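Local atomic coordinates of Serine/threonine-protein kinase Tel1 (Chaetomium thermophilum, PDB entry 6SKY), a protein that probably phosphorylates serines and threonines of [ST]-Q motifs in proteins, using ATP, to activate checkpoint signalling in response to DNA damage. Residues S1753-E1758 with L1828-E1833; N1761-L1766 with F1793-F1798; V2789-E2794 with V2855-L2860; Y2848-S2853 with S2897-A2902. One frame throughout, in Å; residues are numbered along the deposited sequence.

Contact 1 of 4, residues S1753-E1758 with L1828-E1833; sequences SARALE and LNFTSE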
# COMPACT_ATOMS: atom_id res chain seq x y z
N SER A 1753 -20.83 -56.27 14.66
CA SER A 1753 -21.24 -55.45 15.78
C SER A 1753 -20.07 -54.58 16.20
O SER A 1753 -18.91 -54.93 15.97
CB SER A 1753 -21.72 -56.30 16.96
OG SER A 1753 -20.69 -57.14 17.44
N ALA A 1754 -20.39 -53.46 16.83
CA ALA A 1754 -19.36 -52.51 17.22
C ALA A 1754 -18.39 -53.15 18.21
O ALA A 1754 -18.59 -54.27 18.69
CB ALA A 1754 -20.00 -51.26 17.83
N ARG A 1755 -17.30 -52.44 18.47
CA ARG A 1755 -16.23 -52.88 19.36
C ARG A 1755 -15.48 -54.07 18.79
O ARG A 1755 -14.43 -54.46 19.30
CB ARG A 1755 -16.77 -53.22 20.76
CG ARG A 1755 -17.19 -52.00 21.55
CD ARG A 1755 -16.01 -51.08 21.75
NE ARG A 1755 -16.42 -49.70 21.99
CZ ARG A 1755 -15.58 -48.69 22.18
NH1 ARG A 1755 -14.28 -48.91 22.17
NH2 ARG A 1755 -16.05 -47.47 22.39
N ALA A 1756 -16.00 -54.64 17.70
CA ALA A 1756 -15.27 -55.64 16.94
C ALA A 1756 -14.33 -55.01 15.94
O ALA A 1756 -13.53 -55.72 15.33
CB ALA A 1756 -16.22 -56.58 16.22
N LEU A 1757 -14.42 -53.69 15.74
CA LEU A 1757 -13.50 -53.00 14.87
C LEU A 1757 -12.10 -52.88 15.47
O LEU A 1757 -11.17 -52.52 14.75
CB LEU A 1757 -14.04 -51.62 14.53
CG LEU A 1757 -13.56 -50.98 13.23
CD1 LEU A 1757 -14.26 -51.60 12.06
CD2 LEU A 1757 -13.79 -49.50 13.27
N GLU A 1758 -11.94 -53.20 16.75
CA GLU A 1758 -10.67 -52.99 17.43
C GLU A 1758 -9.83 -54.25 17.58
O GLU A 1758 -8.69 -54.15 18.04
CB GLU A 1758 -10.91 -52.38 18.81
CG GLU A 1758 -11.49 -51.00 18.76
CD GLU A 1758 -11.67 -50.40 20.13
OE1 GLU A 1758 -12.28 -51.06 21.00
OE2 GLU A 1758 -11.20 -49.26 20.35
N LEU A 1828 -18.56 -46.32 11.61
CA LEU A 1828 -18.02 -45.06 11.11
C LEU A 1828 -17.89 -44.01 12.19
O LEU A 1828 -17.09 -43.09 12.04
CB LEU A 1828 -18.88 -44.54 9.96
CG LEU A 1828 -18.85 -45.36 8.67
CD1 LEU A 1828 -19.77 -44.76 7.65
CD2 LEU A 1828 -17.45 -45.48 8.12
N ASN A 1829 -18.66 -44.12 13.27
CA ASN A 1829 -18.57 -43.18 14.39
C ASN A 1829 -17.69 -43.75 15.49
O ASN A 1829 -18.11 -43.91 16.63
CB ASN A 1829 -19.97 -42.87 14.91
CG ASN A 1829 -20.84 -42.20 13.88
OD1 ASN A 1829 -20.46 -41.18 13.30
ND2 ASN A 1829 -22.01 -42.77 13.63
N PHE A 1830 -16.44 -44.06 15.15
CA PHE A 1830 -15.56 -44.81 16.05
C PHE A 1830 -14.22 -44.11 16.16
O PHE A 1830 -13.33 -44.32 15.34
CB PHE A 1830 -15.39 -46.23 15.54
CG PHE A 1830 -15.33 -47.25 16.63
CD1 PHE A 1830 -16.46 -47.96 16.99
CD2 PHE A 1830 -14.15 -47.49 17.30
CE1 PHE A 1830 -16.41 -48.89 17.98
CE2 PHE A 1830 -14.10 -48.43 18.30
CZ PHE A 1830 -15.23 -49.13 18.64
N THR A 1831 -14.07 -43.30 17.20
CA THR A 1831 -12.82 -42.59 17.47
C THR A 1831 -11.96 -43.46 18.38
O THR A 1831 -12.25 -43.59 19.57
CB THR A 1831 -13.10 -41.24 18.11
OG1 THR A 1831 -14.23 -40.63 17.48
CG2 THR A 1831 -11.89 -40.33 17.98
N SER A 1832 -10.91 -44.06 17.82
CA SER A 1832 -10.05 -44.94 18.59
C SER A 1832 -8.73 -45.08 17.87
O SER A 1832 -8.65 -44.96 16.65
CB SER A 1832 -10.68 -46.32 18.80
OG SER A 1832 -11.77 -46.26 19.69
N GLU A 1833 -7.68 -45.33 18.64
CA GLU A 1833 -6.39 -45.57 18.02
C GLU A 1833 -6.26 -47.01 17.53
O GLU A 1833 -5.73 -47.23 16.43
CB GLU A 1833 -5.26 -45.23 18.98
CG GLU A 1833 -3.93 -45.12 18.28
CD GLU A 1833 -3.96 -44.09 17.17
OE1 GLU A 1833 -4.60 -43.03 17.36
OE2 GLU A 1833 -3.37 -44.35 16.10

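Contact 2 of 4, residues N1761-L1766 with F1793-F1798; sequences NWSQHL and FAERAF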
# COMPACT_ATOMS: atom_id res chain seq x y z
N ASN A 1761 -7.84 -58.63 14.06
CA ASN A 1761 -8.29 -59.65 13.12
C ASN A 1761 -9.74 -59.45 12.73
O ASN A 1761 -10.44 -60.41 12.40
CB ASN A 1761 -8.09 -61.05 13.70
CG ASN A 1761 -6.63 -61.43 13.79
OD1 ASN A 1761 -6.08 -61.56 14.88
ND2 ASN A 1761 -6.00 -61.62 12.64
N TRP A 1762 -10.21 -58.20 12.74
CA TRP A 1762 -11.58 -57.93 12.32
C TRP A 1762 -11.77 -58.27 10.86
O TRP A 1762 -12.76 -58.91 10.48
CB TRP A 1762 -11.92 -56.46 12.58
CG TRP A 1762 -13.17 -56.00 11.92
CD1 TRP A 1762 -14.44 -56.24 12.33
CD2 TRP A 1762 -13.27 -55.19 10.75
NE1 TRP A 1762 -15.33 -55.64 11.49
CE2 TRP A 1762 -14.63 -54.99 10.51
CE3 TRP A 1762 -12.34 -54.62 9.88
CZ2 TRP A 1762 -15.09 -54.24 9.43
CZ3 TRP A 1762 -12.80 -53.88 8.83
CH2 TRP A 1762 -14.15 -53.70 8.61
N SER A 1763 -10.82 -57.87 10.01
CA SER A 1763 -10.96 -58.08 8.58
C SER A 1763 -11.01 -59.56 8.24
O SER A 1763 -11.81 -59.97 7.40
CB SER A 1763 -9.80 -57.41 7.85
OG SER A 1763 -8.60 -57.62 8.55
N GLN A 1764 -10.18 -60.37 8.89
CA GLN A 1764 -10.12 -61.79 8.57
C GLN A 1764 -11.41 -62.50 8.97
O GLN A 1764 -11.97 -63.27 8.18
CB GLN A 1764 -8.92 -62.41 9.28
CG GLN A 1764 -9.00 -63.89 9.44
CD GLN A 1764 -7.91 -64.41 10.35
OE1 GLN A 1764 -6.88 -63.76 10.53
NE2 GLN A 1764 -8.14 -65.57 10.94
N HIS A 1765 -11.89 -62.24 10.18
CA HIS A 1765 -13.14 -62.84 10.63
C HIS A 1765 -14.31 -62.41 9.76
O HIS A 1765 -15.13 -63.24 9.36
CB HIS A 1765 -13.39 -62.48 12.08
CG HIS A 1765 -12.29 -62.90 13.01
ND1 HIS A 1765 -11.52 -64.02 12.78
CD2 HIS A 1765 -11.84 -62.36 14.16
CE1 HIS A 1765 -10.63 -64.15 13.75
NE2 HIS A 1765 -10.80 -63.15 14.60
N LEU A 1766 -14.40 -61.12 9.45
CA LEU A 1766 -15.52 -60.63 8.65
C LEU A 1766 -15.45 -61.15 7.22
O LEU A 1766 -16.48 -61.48 6.62
CB LEU A 1766 -15.56 -59.11 8.66
CG LEU A 1766 -16.73 -58.48 7.93
CD1 LEU A 1766 -18.03 -58.95 8.50
CD2 LEU A 1766 -16.64 -56.99 8.02
N PHE A 1793 -3.46 -61.28 4.20
CA PHE A 1793 -4.19 -61.52 2.97
C PHE A 1793 -5.60 -60.96 3.04
O PHE A 1793 -6.13 -60.51 2.02
CB PHE A 1793 -4.24 -63.01 2.68
CG PHE A 1793 -4.89 -63.37 1.39
CD1 PHE A 1793 -4.19 -63.31 0.21
CD2 PHE A 1793 -6.20 -63.79 1.35
CE1 PHE A 1793 -4.77 -63.64 -0.97
CE2 PHE A 1793 -6.78 -64.13 0.16
CZ PHE A 1793 -6.07 -64.05 -1.00
N ALA A 1794 -6.21 -60.97 4.22
CA ALA A 1794 -7.58 -60.51 4.36
C ALA A 1794 -7.70 -59.02 4.10
O ALA A 1794 -8.66 -58.57 3.47
CB ALA A 1794 -8.11 -60.85 5.74
N GLU A 1795 -6.74 -58.23 4.56
CA GLU A 1795 -6.78 -56.80 4.29
C GLU A 1795 -6.59 -56.51 2.81
O GLU A 1795 -7.16 -55.54 2.30
CB GLU A 1795 -5.73 -56.08 5.11
CG GLU A 1795 -6.06 -55.98 6.58
CD GLU A 1795 -5.62 -57.19 7.36
OE1 GLU A 1795 -4.57 -57.78 7.02
OE2 GLU A 1795 -6.31 -57.56 8.33
N ARG A 1796 -5.80 -57.31 2.10
CA ARG A 1796 -5.61 -57.07 0.68
C ARG A 1796 -6.80 -57.54 -0.13
O ARG A 1796 -7.04 -57.02 -1.22
CB ARG A 1796 -4.34 -57.75 0.18
CG ARG A 1796 -3.12 -57.44 0.99
CD ARG A 1796 -1.86 -57.42 0.15
NE ARG A 1796 -1.63 -58.66 -0.59
CZ ARG A 1796 -1.09 -59.76 -0.07
NH1 ARG A 1796 -0.72 -59.78 1.20
NH2 ARG A 1796 -0.92 -60.83 -0.82
N ALA A 1797 -7.56 -58.51 0.38
CA ALA A 1797 -8.65 -59.11 -0.38
C ALA A 1797 -10.02 -58.66 0.06
O ALA A 1797 -11.01 -59.07 -0.54
CB ALA A 1797 -8.56 -60.63 -0.29
N PHE A 1798 -10.12 -57.83 1.09
CA PHE A 1798 -11.42 -57.45 1.63
C PHE A 1798 -12.36 -56.80 0.62
O PHE A 1798 -13.53 -57.21 0.54
CB PHE A 1798 -11.19 -56.55 2.85
CG PHE A 1798 -12.39 -56.38 3.71
CD1 PHE A 1798 -12.81 -57.40 4.52
CD2 PHE A 1798 -13.08 -55.20 3.71
CE1 PHE A 1798 -13.90 -57.24 5.31
CE2 PHE A 1798 -14.17 -55.04 4.50
CZ PHE A 1798 -14.58 -56.06 5.30

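Contact 3 of 4, residues V2789-E2794 with V2855-L2860; sequences VLPVPE and VRMAKL. Residues 2855, 2856, 2857, 2858, 2859, 2860 of segment 2855-2860 come from a tag, linker or insertion.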
# COMPACT_ATOMS: atom_id res chain seq x y z
N VAL A 2789 -22.92 -6.26 -30.85
CA VAL A 2789 -23.48 -5.59 -32.01
C VAL A 2789 -24.44 -6.49 -32.78
O VAL A 2789 -25.15 -6.00 -33.67
CB VAL A 2789 -22.34 -5.08 -32.93
CG1 VAL A 2789 -22.86 -4.15 -33.99
CG2 VAL A 2789 -21.31 -4.38 -32.10
N LEU A 2790 -24.52 -7.76 -32.44
CA LEU A 2790 -25.40 -8.72 -33.10
C LEU A 2790 -26.86 -8.32 -32.94
O LEU A 2790 -27.17 -7.41 -32.16
CB LEU A 2790 -25.15 -10.12 -32.54
CG LEU A 2790 -23.69 -10.57 -32.54
CD1 LEU A 2790 -23.56 -11.93 -31.92
CD2 LEU A 2790 -23.14 -10.57 -33.95
N PRO A 2791 -27.79 -8.95 -33.67
CA PRO A 2791 -29.21 -8.63 -33.47
C PRO A 2791 -29.70 -8.87 -32.06
O PRO A 2791 -30.35 -8.00 -31.47
CB PRO A 2791 -29.90 -9.53 -34.49
CG PRO A 2791 -28.92 -9.68 -35.56
CD PRO A 2791 -27.58 -9.72 -34.90
N VAL A 2792 -29.45 -10.05 -31.50
CA VAL A 2792 -29.72 -10.32 -30.09
C VAL A 2792 -28.38 -10.28 -29.36
O VAL A 2792 -27.66 -11.28 -29.34
CB VAL A 2792 -30.42 -11.67 -29.90
CG1 VAL A 2792 -31.06 -11.74 -28.54
CG2 VAL A 2792 -31.44 -11.88 -30.97
N PRO A 2793 -28.02 -9.16 -28.74
CA PRO A 2793 -26.64 -8.97 -28.29
C PRO A 2793 -26.24 -9.94 -27.19
O PRO A 2793 -27.06 -10.49 -26.47
CB PRO A 2793 -26.65 -7.53 -27.77
CG PRO A 2793 -27.85 -6.91 -28.34
CD PRO A 2793 -28.85 -7.98 -28.47
N GLU A 2794 -24.93 -10.15 -27.09
CA GLU A 2794 -24.33 -10.93 -26.01
C GLU A 2794 -23.79 -9.95 -24.98
O GLU A 2794 -22.70 -9.40 -25.14
CB GLU A 2794 -23.21 -11.83 -26.54
CG GLU A 2794 -23.67 -12.90 -27.51
CD GLU A 2794 -22.51 -13.63 -28.15
OE1 GLU A 2794 -21.35 -13.30 -27.84
OE2 GLU A 2794 -22.76 -14.54 -28.97
N VAL A 2855 -21.71 -11.31 -43.39
CA VAL A 2855 -21.72 -12.73 -43.75
C VAL A 2855 -21.65 -13.59 -42.49
O VAL A 2855 -22.52 -14.44 -42.25
CB VAL A 2855 -20.56 -13.04 -44.72
CG1 VAL A 2855 -20.99 -12.75 -46.14
CG2 VAL A 2855 -19.35 -12.20 -44.36
N ARG A 2856 -20.63 -13.37 -41.66
CA ARG A 2856 -20.54 -14.14 -40.43
C ARG A 2856 -21.60 -13.72 -39.43
O ARG A 2856 -22.06 -14.55 -38.64
CB ARG A 2856 -19.15 -14.02 -39.82
CG ARG A 2856 -18.93 -14.95 -38.64
CD ARG A 2856 -17.49 -14.96 -38.16
NE ARG A 2856 -17.31 -15.85 -37.02
CZ ARG A 2856 -16.13 -16.17 -36.50
NH1 ARG A 2856 -15.02 -15.67 -37.02
NH2 ARG A 2856 -16.07 -16.98 -35.45
N MET A 2857 -22.03 -12.46 -39.47
CA MET A 2857 -23.11 -12.03 -38.58
C MET A 2857 -24.40 -12.78 -38.89
O MET A 2857 -25.19 -13.05 -37.98
CB MET A 2857 -23.31 -10.53 -38.69
CG MET A 2857 -24.47 -10.01 -37.87
SD MET A 2857 -24.59 -8.21 -37.87
CE MET A 2857 -23.21 -7.80 -36.82
N ALA A 2858 -24.63 -13.12 -40.15
CA ALA A 2858 -25.77 -13.97 -40.49
C ALA A 2858 -25.47 -15.44 -40.24
O ALA A 2858 -26.40 -16.22 -40.03
CB ALA A 2858 -26.16 -13.76 -41.95
N LYS A 2859 -24.20 -15.83 -40.26
CA LYS A 2859 -23.84 -17.20 -39.93
C LYS A 2859 -23.87 -17.47 -38.43
O LYS A 2859 -23.79 -18.64 -38.03
CB LYS A 2859 -22.45 -17.51 -40.49
CG LYS A 2859 -22.14 -18.99 -40.63
CD LYS A 2859 -20.83 -19.21 -41.38
CE LYS A 2859 -20.54 -20.69 -41.56
NZ LYS A 2859 -19.26 -20.92 -42.29
N LEU A 2860 -23.98 -16.44 -37.59
CA LEU A 2860 -23.92 -16.60 -36.14
C LEU A 2860 -25.28 -16.67 -35.47
O LEU A 2860 -25.44 -17.41 -34.50
CB LEU A 2860 -23.12 -15.46 -35.51
CG LEU A 2860 -21.60 -15.53 -35.61
CD1 LEU A 2860 -20.97 -14.34 -34.93
CD2 LEU A 2860 -21.09 -16.81 -35.00

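Contact 4 of 4, residues Y2848-S2853 with S2897-A2902; sequences YQWSIS and SEADRA. Residues 2848, 2849, 2850, 2851, 2852, 2853 of segment 2848-2853 come from a tag, linker or insertion.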
# COMPACT_ATOMS: atom_id res chain seq x y z
N TYR A 2848 -6.54 -7.60 -40.97
CA TYR A 2848 -7.39 -7.89 -39.82
C TYR A 2848 -8.58 -6.94 -39.82
O TYR A 2848 -8.40 -5.73 -39.91
CB TYR A 2848 -6.60 -7.76 -38.52
CG TYR A 2848 -7.40 -8.20 -37.32
CD1 TYR A 2848 -7.67 -9.53 -37.10
CD2 TYR A 2848 -7.89 -7.27 -36.42
CE1 TYR A 2848 -8.41 -9.93 -36.02
CE2 TYR A 2848 -8.63 -7.66 -35.34
CZ TYR A 2848 -8.89 -8.99 -35.15
OH TYR A 2848 -9.63 -9.38 -34.07
N GLN A 2849 -9.78 -7.50 -39.74
CA GLN A 2849 -11.00 -6.71 -39.76
C GLN A 2849 -11.44 -6.41 -38.33
O GLN A 2849 -11.52 -7.31 -37.50
CB GLN A 2849 -12.12 -7.45 -40.49
CG GLN A 2849 -11.69 -8.20 -41.72
CD GLN A 2849 -11.28 -7.29 -42.86
OE1 GLN A 2849 -10.48 -7.66 -43.71
NE2 GLN A 2849 -11.84 -6.09 -42.88
N TRP A 2850 -11.74 -5.15 -38.06
CA TRP A 2850 -12.12 -4.73 -36.72
C TRP A 2850 -13.63 -4.65 -36.54
O TRP A 2850 -14.08 -4.22 -35.47
CB TRP A 2850 -11.49 -3.39 -36.39
CG TRP A 2850 -10.04 -3.49 -36.21
CD1 TRP A 2850 -9.10 -3.40 -37.17
CD2 TRP A 2850 -9.35 -3.71 -34.99
NE1 TRP A 2850 -7.86 -3.54 -36.63
CE2 TRP A 2850 -7.99 -3.74 -35.28
CE3 TRP A 2850 -9.76 -3.89 -33.67
CZ2 TRP A 2850 -7.03 -3.93 -34.31
CZ3 TRP A 2850 -8.81 -4.08 -32.71
CH2 TRP A 2850 -7.46 -4.10 -33.03
N SER A 2851 -14.40 -5.03 -37.54
CA SER A 2851 -15.82 -5.23 -37.39
C SER A 2851 -16.16 -6.62 -37.88
O SER A 2851 -15.30 -7.35 -38.39
CB SER A 2851 -16.62 -4.18 -38.18
OG SER A 2851 -17.99 -4.53 -38.22
N ILE A 2852 -17.41 -7.00 -37.72
CA ILE A 2852 -17.87 -8.34 -38.05
C ILE A 2852 -18.74 -8.23 -39.29
O ILE A 2852 -19.82 -7.63 -39.26
CB ILE A 2852 -18.59 -9.00 -36.87
CG1 ILE A 2852 -19.15 -10.36 -37.24
CG2 ILE A 2852 -19.66 -8.08 -36.29
CD1 ILE A 2852 -19.66 -11.12 -36.05
N SER A 2853 -18.26 -8.77 -40.40
CA SER A 2853 -18.92 -8.59 -41.68
C SER A 2853 -20.26 -9.32 -41.70
O SER A 2853 -20.37 -10.41 -41.13
CB SER A 2853 -18.04 -9.10 -42.82
OG SER A 2853 -16.75 -8.53 -42.75
N SER A 2897 -11.39 5.72 -35.33
CA SER A 2897 -10.95 4.50 -36.00
C SER A 2897 -11.35 3.28 -35.18
O SER A 2897 -11.25 3.29 -33.96
CB SER A 2897 -9.44 4.53 -36.21
OG SER A 2897 -9.01 3.45 -37.03
N GLU A 2898 -11.81 2.23 -35.86
CA GLU A 2898 -12.27 1.03 -35.17
C GLU A 2898 -11.16 0.42 -34.33
O GLU A 2898 -11.40 -0.00 -33.19
CB GLU A 2898 -12.81 0.03 -36.18
CG GLU A 2898 -14.21 0.34 -36.64
CD GLU A 2898 -14.62 -0.48 -37.84
OE1 GLU A 2898 -13.73 -0.84 -38.64
OE2 GLU A 2898 -15.83 -0.76 -37.98
N ALA A 2899 -9.95 0.36 -34.87
CA ALA A 2899 -8.82 -0.09 -34.07
C ALA A 2899 -8.65 0.78 -32.83
O ALA A 2899 -8.41 0.27 -31.74
CB ALA A 2899 -7.55 -0.07 -34.91
N ASP A 2900 -8.79 2.10 -32.98
CA ASP A 2900 -8.59 3.00 -31.86
C ASP A 2900 -9.65 2.80 -30.79
O ASP A 2900 -9.34 2.76 -29.60
CB ASP A 2900 -8.58 4.44 -32.34
CG ASP A 2900 -7.50 4.70 -33.35
OD1 ASP A 2900 -6.88 3.72 -33.79
OD2 ASP A 2900 -7.28 5.88 -33.70
N ARG A 2901 -10.92 2.69 -31.20
CA ARG A 2901 -11.98 2.46 -30.23
C ARG A 2901 -11.78 1.15 -29.48
O ARG A 2901 -11.89 1.09 -28.26
CB ARG A 2901 -13.33 2.47 -30.92
CG ARG A 2901 -13.72 3.81 -31.47
CD ARG A 2901 -15.01 3.71 -32.24
NE ARG A 2901 -15.37 4.98 -32.86
CZ ARG A 2901 -16.36 5.13 -33.73
NH1 ARG A 2901 -16.62 6.33 -34.24
NH2 ARG A 2901 -17.08 4.08 -34.10
N ALA A 2902 -11.47 0.07 -30.22
CA ALA A 2902 -11.29 -1.22 -29.58
C ALA A 2902 -10.11 -1.21 -28.61
O ALA A 2902 -10.22 -1.72 -27.49
CB ALA A 2902 -11.10 -2.30 -30.64

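Contact 1 of 4, residues S1753-E1758 with L1828-E1833
Phe1830 is the centre of this meeting of two loops, its ring reaching across residues 1753-1758 and touching four of their side chains. Arg1755 lays one face of its guanidinium against the tip of the ring: Phe1830 CZ sits 3.6 Å from Arg1755 CZ, offset toward the rim of the guanidinium. The two planes are inclined by 57°, so the groups cross obliquely rather than stack. Glu1758 comes at the ring edge, its CD 3.6 Å from Phe1830 CE2, with the carboxylate turned steeply to the ring. Ala1754 CB lies at the edge as well, 4.3 Å from Phe1830 CE1, while Leu1757 CD2 approaches Phe1830 CB nearer the backbone. Both segments are interhelical loops of the alpha-solenoid, one leading into helix 1762-1771 and the other joining helix 1815-1827 to helix 1836-1849, so the aromatic ring ties the two connections together. The polar side of the contact runs through Glu1758. Its OE1 takes Arg1755 NH1 in a salt bridge of 3.2 Å, met from above the carboxylate plane but close to the guanidinium plane, which joins the two charged groups that meet the ring at neighbouring atoms, CZ and CE2. Its OE2 lies 3.1 Å from Ser1832 OG, a hydroxyl that is also 2.7 Å from Thr1831 O and has one proton for the two acceptors. Arg1755 gets there by a bend at chi2 (-60°), which turns a side chain rooted away from the other loop back to the tip of Phe1830. Farther out, Ala1835 touches Leu1757, Glu1758 and Phe1830, Trp1827 packs on Leu1757, and Asn1838 ND2 binds Leu1757 O.

Contact 2 of 4, residues N1761-L1766 with F1793-F1798
Two helices meet here near their N-terminal ends, the axes of their segments 1762-1766 and 1793-1798 passing 8.4 Å apart with a signed crossing angle of 66°. The closest backbone approach is made possible by a small residue: Ala1794 CB rests 3.6 Å from Gln1764 CA and also faces the carbonyl carbon of Ser1763, so a methyl group fits directly against the opposing main chain. Apolar contact with an aromatic ring forms the other half. Phe1798, with CG anti to its backbone N (chi1 -165°), points its rim at the first helix, and Leu1766 CD2 meets that edge in the ring plane, 3.5 Å from Phe1798 CZ. The aromatic pair of Trp1762 and Phe1798 is looser; Trp1762 CH2 is 4.1 Å from Phe1798 CZ, and the ring planes are tilted by 45°, neither stacked nor edge-to-face. An alanine at Phe1798 would leave Leu1766 and the far end of the Trp1762 indole without their shared partner and would probably loosen the crossing. The Glu1795 chain bends at chi2 and lays its carboxylate beside Ser1763, where the two groups are modelled too close for a bond to be assigned. The contact is buried among solenoid helices: Trp1762 stands edge-to-face with Trp1827, helix 1836-1849 packs on Trp1762, Ser1763 and Phe1798, helix 1783-1789 on Phe1793 and Ala1794, and helix 1670-1684 on Phe1793, Arg1796 and Ala1797.

Contact 3 of 4, residues V2789-E2794 with V2855-L2860
Met2857 leaves its helix with CG anti to the backbone N (chi1 176°) and runs straight until chi3 (-73°), where the chain bends and brings the terminal methyl round to Leu2790. Leu2790 in turn has CG anti to its carbonyl carbon (chi1 -52°), beside the backbone N, which sends CD2 out to the helix. The two side chains slide past each other in opposite directions, Leu2790 CD2 lying 4.0 Å from Met2857 CE and almost as near to Met2857 CG. The same methyl, Met2857 CE, is 4.1 Å from Val2789 O. Pro2791 extends the apolar patch along the methionine, its CD 4.3 Å from Met2857 CG. One turn farther on, Leu2860 faces the loop and touches Leu2790 at the limit of contact, Leu2860 CD1 to Leu2790 CD2 at 4.5 Å. The side-chain packing is apolar, at the surface except for buried Leu2790. Residues 2855-2860 come from an insertion into the natural sequence. Next to the patch, Arg2856 makes a salt bridge with Asp2779, a magnesium ligand, and Val2792 O accepts a bond from Gln2861 NE2, while Pro2791 also packs on Trp2355 of the second subunit. The loop after the metal-binding Asp2779 probably corresponds to the activation loop of PI3K-like kinases, and a helix packed against it, with the Leu2860 side chain about 6 Å from the bound nucleotide analogue, is consistent with the autoinhibited ATP state of Tel1.

Contact 4 of 4, residues Y2848-S2853 with S2897-A2902
An irregular strip of backbone, residues 2848-2853, passes the first turn of the helix that starts at Glu2898, the CA atoms of Trp2850 and Glu2898 coming within 6.0 Å. Trp2850 carries the contact. With CG anti to its carbonyl carbon (chi1 -70°) and the indole turned broadside (chi2 87°), it presents one face to the helix. Over the centre of its six-membered ring stands Ala2899 CA, 3.9 Å from the centroid and 13° off the normal, a CH-pi contact, and Ala2899 CB reaches the same face 3.7 Å from Trp2850 CE2. Ala2902, one turn along, brings its CB to 3.6 Å from Trp2850 CZ3, obliquely. Close to the backbone, the CB atoms of Trp2850 and Glu2898 pack at 3.7 Å; the extended Glu2898 chain then sets OE2 3.5 Å from Ser2851 CB. On the opposite face of the indole lies Tyr2848 CD2, toward the rim, so the ring is held between tyrosine and helix. A serine at Trp2850 would remove the indole from Ala2899 and Ala2902 and would probably weaken the hold of the loop on the helix. Residues 2848-2853 come from an insertion into the natural sequence. Phe2784, whose ring meets Trp2850 and which also touches Tyr2848 and Ala2902, follows the metal-binding Asp2779, so this small apolar cluster joins the C-terminal helices to what is probably the activation loop of the kinase.

How the contacts relate
From the N terminus, residues 1753-1758 open the loop that contact 1 closes at 1828-1833, a mostly helical span of the solenoid. Contact 2 is nested inside it, and the two touch where Leu1757 and Ala1756 meet Trp1762, so the loop connections and the helix crossing form one block. Far along the chain, in series, contact 3 opens at 2789-2794. Contact 4 starts at 2848-2853 before contact 3 closes at 2855-2860, and closes only at 2897-2902: the two cross, and are joined by Ile2852 of 2848-2853, which packs on Leu2790, Met2857 and Leu2860 of contact 3. They bind the kinase loop to the C-terminal helices. The centres of contacts 1 and 4 are about 70 Å apart.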